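Local coordinates for Glyco_hydro_cc domain-containing protein (Trichoderma gamsii, PDB 6UBD) that probably binds beta-1,3-glucan oligosaccharides, as a subgroup VII member of glycoside hydrolase family 128, at residues Gln222-Ile227 / Ser250-Val255; Asp226-Phe231 / Gln266-Ala271; Phe202-Asp207 / Gln217-Gln222. All coordinates share one frame; numbering follows the deposited sequence.

Contact 1. Residues Gln222-Ile227 / Ser250-Val255; sequences QWISDI and SVWPPV
W252 reaches out of the 250-255 loop and lays the far corner of its indole against two neighbours on one turn of helix, W223 and I224. The tight spot is small. CH2 of W252 meets CZ3 of W223 at 3.7 Å, while CZ3 of W252 lies 3.9 Å from I224 CG1; the methyl CD1 of I224 rests against the same two indole carbons. The two six-membered rings stand almost square to each other, planes at 88°, but their centroids are 5.8 Å apart and the approach is oblique, so the meeting is by a corner of each ring. The backbones stay well separated, and the length of the tryptophan makes up the difference: CG of W252 is anti to its backbone nitrogen (chi1 -176°), which sends the indole off toward the helix.

In the family 128 barrel, helix 217-233 packs outside the parallel strands 197-206 and 237-243 that it connects, and the 250-255 loop follows the second of these. W252 therefore sits where loop, helix and barrel wall come together. Its indole nitrogen NE1 is hydrogen-bonded to the backbone oxygen of T243, and its ring stacks on Y242, so the ring is held by more than the helix. W223, for its part, also packs on F202 and C204 of strand 197-206.

Things are looser on the outer face of the helix. Q222 is exposed and turns from the loop altogether; its NE2 donates to OD1 of D226, one turn on, at 3.0 Å. That oxygen lies in the Q222 amide plane, but the donor comes in from above the carboxylate, 42° out of its plane. On the loop side the chain before W252 is open as well: S250 is exposed.

Contact 2. Residues Asp226-Phe231 / Gln266-Ala271; sequences DIVDLF and QAYLNA
V228 puts its whole short side chain against A271 and Y268, where helices 217-233 and 263-273 come close enough for the CA atoms of V228 and A271 to lie 6.3 Å apart. Start at CB: it faces the neighbouring helix directly and meets CB of A271 at 3.8 Å. From there the branches part. CG1, anti to the backbone nitrogen (chi1 168°), stays with A271, 3.9 Å from its CB and near its carbonyl oxygen. CG2 does two jobs: it touches A271 CB and also reaches CE1 of Y268 at 3.9 Å, with CD1 hardly farther. The methyl comes to the tyrosine ring obliquely, and the two side chains cross at about a right angle.

A271, with nothing beyond CB, is consistent with this close approach of the helices. No hydrogen bond crosses the contact; it is apolar and buried. The hydroxyl of Y268 is satisfied elsewhere, bonded to the backbone oxygen of G36, which fixes the far end of the ring against strand 35-38. With an alanine in place of V228, both methyls would be gone, and a gap would probably open beside A271 and the Y268 ring.

Inward, V228 and Y268 both rest on Y240 of strand 237-243, and F231 packs on the same strand. Another flank of helix 217-233, carrying I227 and L230, leans on helix 179-193, so this helix is wedged between its two neighbours on the outside of the barrel.

Contact 3. Residues Phe202-Asp207 / Gln217-Gln222; sequences FACVFD and QNQINQ
Q219 sends the amide nitrogen NE2 to C204 and F206 without making a hydrogen bond to either. NE2 stands 3.8 Å from CZ of F206, which it meets obliquely, and 3.9 Å from SG of C204. The chain sets out with CG anti to the backbone nitrogen (chi1 179°) and then turns about the CB-CG bond (chi2 -140°), which brings the amide beside C204 and F206. Glutamine and phenylalanine come from opposite directions, and the amide and ring planes end up 31° apart.

Deeper in, CG1 of I220 is a looser neighbour of the sulfur at 4.5 Å. Behind these contacts the strand 202-206 and the start of the helix run at 136° to each other, their axes 9.6 Å apart at the closest. They belong to a beta-alpha unit of the barrel, in which the chain turns back through the short strand 212-213 before the helix begins. C204 is joined by a disulfide to C214, so the connection is stapled to the strand just ahead of the helix. Q217 NE2 donates to N221 OD1 at 2.9 Å and also has S264 as a partner.

What holds strand to helix here is weak: an amide nitrogen touching sulfur and aromatic carbon, plus apolar packing. The covalent tie is the disulfide, and it probably does more than the glutamine to fix the spacing.

How the contacts relate
All three contacts use helix 217-233, taking successive, overlapping lengths of it: contact 3 its start, contact 1 the middle and contact 2 the stretch after that. The centres of contact 1 and contact 3 lie about 6 Å apart, those of contact 1 and contact 2 about 8 Å, and those of contact 2 and contact 3 about 11 Å. Contact 3 closes before the others open; its partner, strand 197-206, precedes the helix, while the 250-255 loop and helix 263-273 follow strand 237-243. F202 bridges them, touching W252, I227, F231 and Y268. One outer helix of the barrel is thus bound to the strand before it, the loop beyond the next strand and the last helix.

Contact 1. Residues Gln222-Ile227 / Ser250-Val255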
loop_
_atom_site.group_PDB
_atom_site.type_symbol
_atom_site.label_atom_id
_atom_site.label_comp_id
_atom_site.label_asym_id
_atom_site.label_seq_id
_atom_site.Cartn_x
_atom_site.Cartn_y
_atom_site.Cartn_z
ATOM N N GLN A 222 -15.722 -13.033 6.037
ATOM C CA GLN A 222 -15.525 -13.957 4.918
ATOM C C GLN A 222 -14.639 -13.290 3.828
ATOM O O GLN A 222 -13.820 -14.004 3.229
ATOM C CB GLN A 222 -16.890 -14.353 4.341
ATOM C CG GLN A 222 -16.760 -15.482 3.342
ATOM C CD GLN A 222 -16.338 -16.802 3.965
ATOM O OE1 GLN A 222 -16.968 -17.321 4.915
ATOM N NE2 GLN A 222 -15.222 -17.348 3.506
ATOM N N TRP A 223 -14.929 -12.030 3.541
ATOM C CA TRP A 223 -14.107 -11.267 2.523
ATOM C C TRP A 223 -12.602 -11.234 2.891
ATOM O O TRP A 223 -11.724 -11.492 2.023
ATOM C CB TRP A 223 -14.745 -9.883 2.405
ATOM C CG TRP A 223 -14.191 -9.042 1.270
ATOM C CD1 TRP A 223 -14.805 -8.832 0.060
ATOM C CD2 TRP A 223 -13.017 -8.200 1.296
ATOM N NE1 TRP A 223 -14.060 -7.938 -0.700
ATOM C CE2 TRP A 223 -13.000 -7.522 0.059
ATOM C CE3 TRP A 223 -12.049 -7.900 2.257
ATOM C CZ2 TRP A 223 -12.000 -6.585 -0.262
ATOM C CZ3 TRP A 223 -11.039 -7.005 1.921
ATOM C CH2 TRP A 223 -11.018 -6.359 0.682
ATOM N N ILE A 224 -12.316 -10.981 4.163
ATOM C CA ILE A 224 -10.924 -10.985 4.669
ATOM C C ILE A 224 -10.300 -12.376 4.477
ATOM O O ILE A 224 -9.135 -12.509 4.030
ATOM C CB ILE A 224 -10.823 -10.436 6.095
ATOM C CG1 ILE A 224 -11.245 -8.955 6.157
ATOM C CG2 ILE A 224 -9.433 -10.707 6.621
ATOM C CD1 ILE A 224 -11.504 -8.432 7.560
ATOM N N SER A 225 -11.048 -13.405 4.932
ATOM C CA SER A 225 -10.499 -14.773 4.820
ATOM C C SER A 225 -10.187 -15.105 3.355
ATOM O O SER A 225 -9.152 -15.669 2.994
ATOM C CB SER A 225 -11.472 -15.757 5.429
ATOM O OG SER A 225 -11.023 -17.115 5.349
ATOM N N ASP A 226 -11.176 -14.837 2.509
ATOM C CA ASP A 226 -11.068 -15.147 1.060
ATOM C C ASP A 226 -9.925 -14.348 0.388
ATOM O O ASP A 226 -9.183 -14.946 -0.422
ATOM C CB ASP A 226 -12.400 -14.859 0.356
ATOM C CG ASP A 226 -13.544 -15.818 0.627
ATOM O OD1 ASP A 226 -13.285 -16.889 1.214
ATOM O OD2 ASP A 226 -14.687 -15.431 0.277
ATOM N N ILE A 227 -9.802 -13.053 0.721
ATOM C CA ILE A 227 -8.784 -12.223 0.032
ATOM C C ILE A 227 -7.372 -12.623 0.435
ATOM O O ILE A 227 -6.436 -12.642 -0.437
ATOM C CB ILE A 227 -9.044 -10.708 0.230
ATOM C CG1 ILE A 227 -8.561 -9.978 -1.029
ATOM C CG2 ILE A 227 -8.449 -10.119 1.499
ATOM C CD1 ILE A 227 -8.751 -8.491 -1.057
ATOM N N SER A 250 -17.405 2.289 10.419
ATOM C CA SER A 250 -17.155 1.923 11.827
ATOM C C SER A 250 -16.802 0.431 12.000
ATOM O O SER A 250 -16.331 0.056 13.091
ATOM C CB SER A 250 -18.330 2.294 12.682
ATOM O OG SER A 250 -19.424 1.441 12.402
ATOM N N VAL A 251 -17.024 -0.399 10.966
ATOM C CA VAL A 251 -16.872 -1.872 11.088
ATOM C C VAL A 251 -15.480 -2.340 10.581
ATOM O O VAL A 251 -14.857 -3.194 11.277
ATOM C CB VAL A 251 -18.043 -2.571 10.368
ATOM C CG1 VAL A 251 -17.995 -4.065 10.634
ATOM C CG2 VAL A 251 -19.391 -2.006 10.843
ATOM N N TRP A 252 -14.986 -1.776 9.488
ATOM C CA TRP A 252 -13.645 -2.125 8.958
ATOM C C TRP A 252 -12.506 -1.830 9.938
ATOM O O TRP A 252 -11.514 -2.596 9.949
ATOM C CB TRP A 252 -13.450 -1.388 7.595
ATOM C CG TRP A 252 -12.152 -1.762 6.961
ATOM C CD1 TRP A 252 -10.974 -1.051 7.009
ATOM C CD2 TRP A 252 -11.820 -3.004 6.325
ATOM N NE1 TRP A 252 -9.970 -1.791 6.472
ATOM C CE2 TRP A 252 -10.428 -3.015 6.077
ATOM C CE3 TRP A 252 -12.558 -4.148 5.995
ATOM C CZ2 TRP A 252 -9.798 -4.094 5.467
ATOM C CZ3 TRP A 252 -11.947 -5.223 5.413
ATOM C CH2 TRP A 252 -10.555 -5.213 5.157
ATOM N N PRO A 253 -12.540 -0.758 10.754
ATOM C CA PRO A 253 -11.353 -0.460 11.587
ATOM C C PRO A 253 -10.886 -1.676 12.384
ATOM O O PRO A 253 -11.719 -2.357 13.005
ATOM C CB PRO A 253 -11.808 0.668 12.537
ATOM C CG PRO A 253 -12.774 1.395 11.690
ATOM C CD PRO A 253 -13.537 0.332 10.892
ATOM N N PRO A 254 -9.555 -1.987 12.397
ATOM C CA PRO A 254 -9.105 -3.238 13.037
ATOM C C PRO A 254 -8.994 -3.135 14.571
ATOM O O PRO A 254 -8.675 -4.201 15.154
ATOM C CB PRO A 254 -7.754 -3.458 12.360
ATOM C CG PRO A 254 -7.277 -2.047 12.065
ATOM C CD PRO A 254 -8.511 -1.294 11.627
ATOM N N VAL A 255 -9.238 -1.971 15.176
ATOM C CA VAL A 255 -9.167 -1.770 16.654
ATOM C C VAL A 255 -10.486 -1.118 17.101
ATOM O O VAL A 255 -10.977 -0.196 16.455
ATOM C CB VAL A 255 -7.965 -0.884 17.053
ATOM C CG1 VAL A 255 -7.879 -0.769 18.581
ATOM C CG2 VAL A 255 -6.656 -1.422 16.540
#

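Contact 2. Residues Asp226-Phe231 / Gln266-Ala271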
loop_
_atom_site.group_PDB
_atom_site.type_symbol
_atom_site.label_atom_id
_atom_site.label_comp_id
_atom_site.label_asym_id
_atom_site.label_seq_id
_atom_site.Cartn_x
_atom_site.Cartn_y
_atom_site.Cartn_z
ATOM N N ASP A 226 -11.176 -14.837 2.509
ATOM C CA ASP A 226 -11.068 -15.147 1.060
ATOM C C ASP A 226 -9.925 -14.348 0.388
ATOM O O ASP A 226 -9.183 -14.946 -0.422
ATOM C CB ASP A 226 -12.400 -14.859 0.356
ATOM C CG ASP A 226 -13.544 -15.818 0.627
ATOM O OD1 ASP A 226 -13.285 -16.889 1.214
ATOM O OD2 ASP A 226 -14.687 -15.431 0.277
ATOM N N ILE A 227 -9.802 -13.053 0.721
ATOM C CA ILE A 227 -8.784 -12.223 0.032
ATOM C C ILE A 227 -7.372 -12.623 0.435
ATOM O O ILE A 227 -6.436 -12.642 -0.437
ATOM C CB ILE A 227 -9.044 -10.708 0.230
ATOM C CG1 ILE A 227 -8.561 -9.978 -1.029
ATOM C CG2 ILE A 227 -8.449 -10.119 1.499
ATOM C CD1 ILE A 227 -8.751 -8.491 -1.057
ATOM N N VAL A 228 -7.109 -12.998 1.675
ATOM C CA VAL A 228 -5.778 -13.453 2.104
ATOM C C VAL A 228 -5.465 -14.756 1.362
ATOM O O VAL A 228 -4.346 -14.938 0.847
ATOM C CB VAL A 228 -5.677 -13.558 3.623
ATOM C CG1 VAL A 228 -4.442 -14.290 4.055
ATOM C CG2 VAL A 228 -5.727 -12.151 4.249
ATOM N N ASP A 229 -6.451 -15.665 1.299
ATOM C CA ASP A 229 -6.165 -16.920 0.580
ATOM C C ASP A 229 -5.822 -16.615 -0.891
ATOM O O ASP A 229 -4.944 -17.281 -1.467
ATOM C CB ASP A 229 -7.350 -17.897 0.701
ATOM C CG ASP A 229 -7.567 -18.533 2.067
ATOM O OD1 ASP A 229 -6.588 -18.529 2.871
ATOM O OD2 ASP A 229 -8.720 -19.068 2.311
ATOM N N LEU A 230 -6.615 -15.754 -1.506
ATOM C CA LEU A 230 -6.414 -15.415 -2.947
ATOM C C LEU A 230 -5.005 -14.808 -3.138
ATOM O O LEU A 230 -4.265 -15.252 -4.035
ATOM C CB LEU A 230 -7.521 -14.481 -3.419
ATOM C CG LEU A 230 -7.596 -14.115 -4.939
ATOM C CD1 LEU A 230 -8.995 -13.535 -5.218
ATOM C CD2 LEU A 230 -6.561 -13.139 -5.402
ATOM N N PHE A 231 -4.668 -13.835 -2.297
ATOM C CA PHE A 231 -3.326 -13.170 -2.424
ATOM C C PHE A 231 -2.212 -14.202 -2.220
ATOM O O PHE A 231 -1.215 -14.179 -2.958
ATOM C CB PHE A 231 -3.191 -12.049 -1.374
ATOM C CG PHE A 231 -4.044 -10.810 -1.589
ATOM C CD1 PHE A 231 -4.516 -10.408 -2.831
ATOM C CD2 PHE A 231 -4.356 -9.992 -0.506
ATOM C CE1 PHE A 231 -5.267 -9.243 -2.981
ATOM C CE2 PHE A 231 -5.067 -8.802 -0.667
ATOM C CZ PHE A 231 -5.476 -8.408 -1.937
ATOM N N GLN A 266 -9.391 -9.189 14.121
ATOM C CA GLN A 266 -9.230 -10.631 14.445
ATOM C C GLN A 266 -9.355 -11.463 13.161
ATOM O O GLN A 266 -8.661 -12.457 13.021
ATOM C CB GLN A 266 -10.311 -11.078 15.434
ATOM C CG GLN A 266 -10.163 -10.537 16.871
ATOM C CD GLN A 266 -11.419 -10.661 17.698
ATOM O OE1 GLN A 266 -11.936 -9.700 18.291
ATOM N NE2 GLN A 266 -11.907 -11.894 17.721
ATOM N N ALA A 267 -10.251 -11.108 12.235
ATOM C CA ALA A 267 -10.357 -11.908 10.992
ATOM C C ALA A 267 -9.003 -11.852 10.228
ATOM O O ALA A 267 -8.535 -12.815 9.719
ATOM C CB ALA A 267 -11.482 -11.379 10.148
ATOM N N TYR A 268 -8.378 -10.670 10.152
ATOM C CA TYR A 268 -7.044 -10.552 9.500
ATOM C C TYR A 268 -6.016 -11.369 10.253
ATOM O O TYR A 268 -5.268 -12.151 9.611
ATOM C CB TYR A 268 -6.622 -9.093 9.322
ATOM C CG TYR A 268 -5.388 -8.878 8.422
ATOM C CD1 TYR A 268 -5.413 -9.319 7.090
ATOM C CD2 TYR A 268 -4.228 -8.261 8.886
ATOM C CE1 TYR A 268 -4.322 -9.061 6.255
ATOM C CE2 TYR A 268 -3.138 -7.992 8.054
ATOM C CZ TYR A 268 -3.195 -8.408 6.736
ATOM O OH TYR A 268 -2.152 -8.079 5.877
ATOM N N LEU A 269 -5.977 -11.234 11.591
ATOM C CA LEU A 269 -4.990 -12.006 12.404
ATOM C C LEU A 269 -5.121 -13.494 12.105
ATOM O O LEU A 269 -4.107 -14.222 11.882
ATOM C CB LEU A 269 -5.245 -11.740 13.887
ATOM C CG LEU A 269 -4.407 -12.538 14.883
ATOM C CD1 LEU A 269 -2.981 -12.213 14.766
ATOM C CD2 LEU A 269 -4.909 -12.306 16.317
ATOM N N ASN A 270 -6.344 -14.009 12.139
ATOM C CA ASN A 270 -6.554 -15.461 11.962
ATOM C C ASN A 270 -6.195 -15.935 10.555
ATOM O O ASN A 270 -5.679 -16.973 10.378
ATOM C CB ASN A 270 -7.968 -15.882 12.398
ATOM C CG ASN A 270 -8.208 -15.686 13.903
ATOM O OD1 ASN A 270 -7.253 -15.556 14.720
ATOM N ND2 ASN A 270 -9.465 -15.457 14.211
ATOM N N ALA A 271 -6.401 -15.100 9.548
ATOM C CA ALA A 271 -6.084 -15.415 8.112
ATOM C C ALA A 271 -4.568 -15.442 7.926
ATOM O O ALA A 271 -4.041 -16.445 7.405
ATOM C CB ALA A 271 -6.770 -14.437 7.184
#

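Contact 3. Residues Phe202-Asp207 / Gln217-Gln222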
loop_
_atom_site.group_PDB
_atom_site.type_symbol
_atom_site.label_atom_id
_atom_site.label_comp_id
_atom_site.label_asym_id
_atom_site.label_seq_id
_atom_site.Cartn_x
_atom_site.Cartn_y
_atom_site.Cartn_z
ATOM N N PHE A 202 -5.866 -2.298 1.132
ATOM C CA PHE A 202 -7.142 -2.983 0.737
ATOM C C PHE A 202 -8.175 -2.846 1.853
ATOM O O PHE A 202 -7.845 -2.722 3.042
ATOM C CB PHE A 202 -6.909 -4.434 0.269
ATOM C CG PHE A 202 -6.563 -5.391 1.416
ATOM C CD1 PHE A 202 -7.567 -5.935 2.230
ATOM C CD2 PHE A 202 -5.255 -5.777 1.649
ATOM C CE1 PHE A 202 -7.221 -6.782 3.276
ATOM C CE2 PHE A 202 -4.919 -6.608 2.728
ATOM C CZ PHE A 202 -5.909 -7.117 3.528
ATOM N N ALA A 203 -9.424 -2.763 1.395
ATOM C CA ALA A 203 -10.588 -2.783 2.325
ATOM C C ALA A 203 -11.819 -3.153 1.524
ATOM O O ALA A 203 -11.943 -2.963 0.295
ATOM C CB ALA A 203 -10.864 -1.438 2.980
ATOM N N CYS A 204 -12.828 -3.720 2.224
ATOM C CA CYS A 204 -14.137 -4.132 1.642
ATOM C C CYS A 204 -15.012 -2.874 1.491
ATOM O O CYS A 204 -15.398 -2.243 2.497
ATOM C CB CYS A 204 -14.807 -5.148 2.560
ATOM S SG CYS A 204 -16.327 -5.921 1.928
ATOM N N VAL A 205 -15.276 -2.502 0.243
ATOM C CA VAL A 205 -16.037 -1.276 -0.133
ATOM C C VAL A 205 -16.883 -1.604 -1.359
ATOM O O VAL A 205 -16.436 -2.251 -2.307
ATOM C CB VAL A 205 -15.117 -0.084 -0.436
ATOM C CG1 VAL A 205 -15.941 1.172 -0.743
ATOM C CG2 VAL A 205 -14.093 0.169 0.646
ATOM N N PHE A 206 -18.135 -1.150 -1.292
ATOM C CA PHE A 206 -19.057 -1.060 -2.468
ATOM C C PHE A 206 -18.620 0.167 -3.275
ATOM O O PHE A 206 -19.199 1.284 -3.145
ATOM C CB PHE A 206 -20.516 -1.036 -1.986
ATOM C CG PHE A 206 -21.004 -2.293 -1.349
ATOM C CD1 PHE A 206 -21.419 -3.403 -2.086
ATOM C CD2 PHE A 206 -20.968 -2.426 0.042
ATOM C CE1 PHE A 206 -21.879 -4.547 -1.433
ATOM C CE2 PHE A 206 -21.400 -3.557 0.678
ATOM C CZ PHE A 206 -21.820 -4.631 -0.064
ATOM N N ASP A 207 -17.535 0.024 -4.019
ATOM C CA ASP A 207 -16.843 1.171 -4.611
ATOM C C ASP A 207 -17.716 1.882 -5.640
ATOM O O ASP A 207 -17.654 3.128 -5.700
ATOM C CB ASP A 207 -15.535 0.761 -5.249
ATOM C CG ASP A 207 -15.545 -0.275 -6.354
ATOM O OD1 ASP A 207 -16.211 -1.304 -6.185
ATOM O OD2 ASP A 207 -14.781 -0.065 -7.345
ATOM N N GLN A 217 -20.661 -7.451 9.429
ATOM C CA GLN A 217 -19.502 -8.132 10.013
ATOM C C GLN A 217 -19.293 -9.524 9.415
ATOM O O GLN A 217 -18.128 -9.942 9.181
ATOM C CB GLN A 217 -19.554 -8.177 11.523
ATOM C CG GLN A 217 -18.236 -8.617 12.163
ATOM C CD GLN A 217 -17.133 -7.576 12.038
ATOM O OE1 GLN A 217 -17.252 -6.507 12.687
ATOM N NE2 GLN A 217 -16.081 -7.903 11.259
ATOM N N ASN A 218 -20.392 -10.284 9.256
ATOM C CA ASN A 218 -20.222 -11.637 8.683
ATOM C C ASN A 218 -19.585 -11.600 7.293
ATOM O O ASN A 218 -18.724 -12.416 7.010
ATOM C CB ASN A 218 -21.616 -12.313 8.723
ATOM C CG ASN A 218 -21.621 -13.752 8.194
ATOM O OD1 ASN A 218 -21.178 -14.647 8.928
ATOM N ND2 ASN A 218 -22.099 -14.005 6.972
ATOM N N GLN A 219 -20.160 -10.758 6.440
ATOM C CA GLN A 219 -19.597 -10.601 5.057
ATOM C C GLN A 219 -18.113 -10.159 5.104
ATOM O O GLN A 219 -17.311 -10.704 4.293
ATOM C CB GLN A 219 -20.445 -9.607 4.261
ATOM C CG GLN A 219 -19.921 -9.356 2.810
ATOM C CD GLN A 219 -20.008 -7.898 2.375
ATOM O OE1 GLN A 219 -20.274 -7.002 3.187
ATOM N NE2 GLN A 219 -19.707 -7.601 1.101
ATOM N N ILE A 220 -17.814 -9.188 5.981
ATOM C CA ILE A 220 -16.417 -8.654 6.070
ATOM C C ILE A 220 -15.472 -9.771 6.488
ATOM O O ILE A 220 -14.370 -9.967 5.937
ATOM C CB ILE A 220 -16.371 -7.432 7.012
ATOM C CG1 ILE A 220 -16.991 -6.198 6.345
ATOM C CG2 ILE A 220 -14.931 -7.161 7.445
ATOM C CD1 ILE A 220 -17.344 -5.133 7.320
ATOM N N ASN A 221 -15.896 -10.576 7.506
ATOM C CA ASN A 221 -15.017 -11.676 7.984
ATOM C C ASN A 221 -14.721 -12.678 6.848
ATOM O O ASN A 221 -13.575 -13.145 6.710
ATOM C CB ASN A 221 -15.651 -12.401 9.187
ATOM C CG ASN A 221 -15.725 -11.566 10.467
ATOM O OD1 ASN A 221 -15.112 -10.489 10.543
ATOM N ND2 ASN A 221 -16.482 -12.095 11.458
ATOM N N GLN A 222 -15.722 -13.033 6.037
ATOM C CA GLN A 222 -15.525 -13.957 4.918
ATOM C C GLN A 222 -14.639 -13.290 3.828
ATOM O O GLN A 222 -13.820 -14.004 3.229
ATOM C CB GLN A 222 -16.890 -14.353 4.341
ATOM C CG GLN A 222 -16.760 -15.482 3.342
ATOM C CD GLN A 222 -16.338 -16.802 3.965
ATOM O OE1 GLN A 222 -16.968 -17.321 4.915
ATOM N NE2 GLN A 222 -15.222 -17.348 3.506
#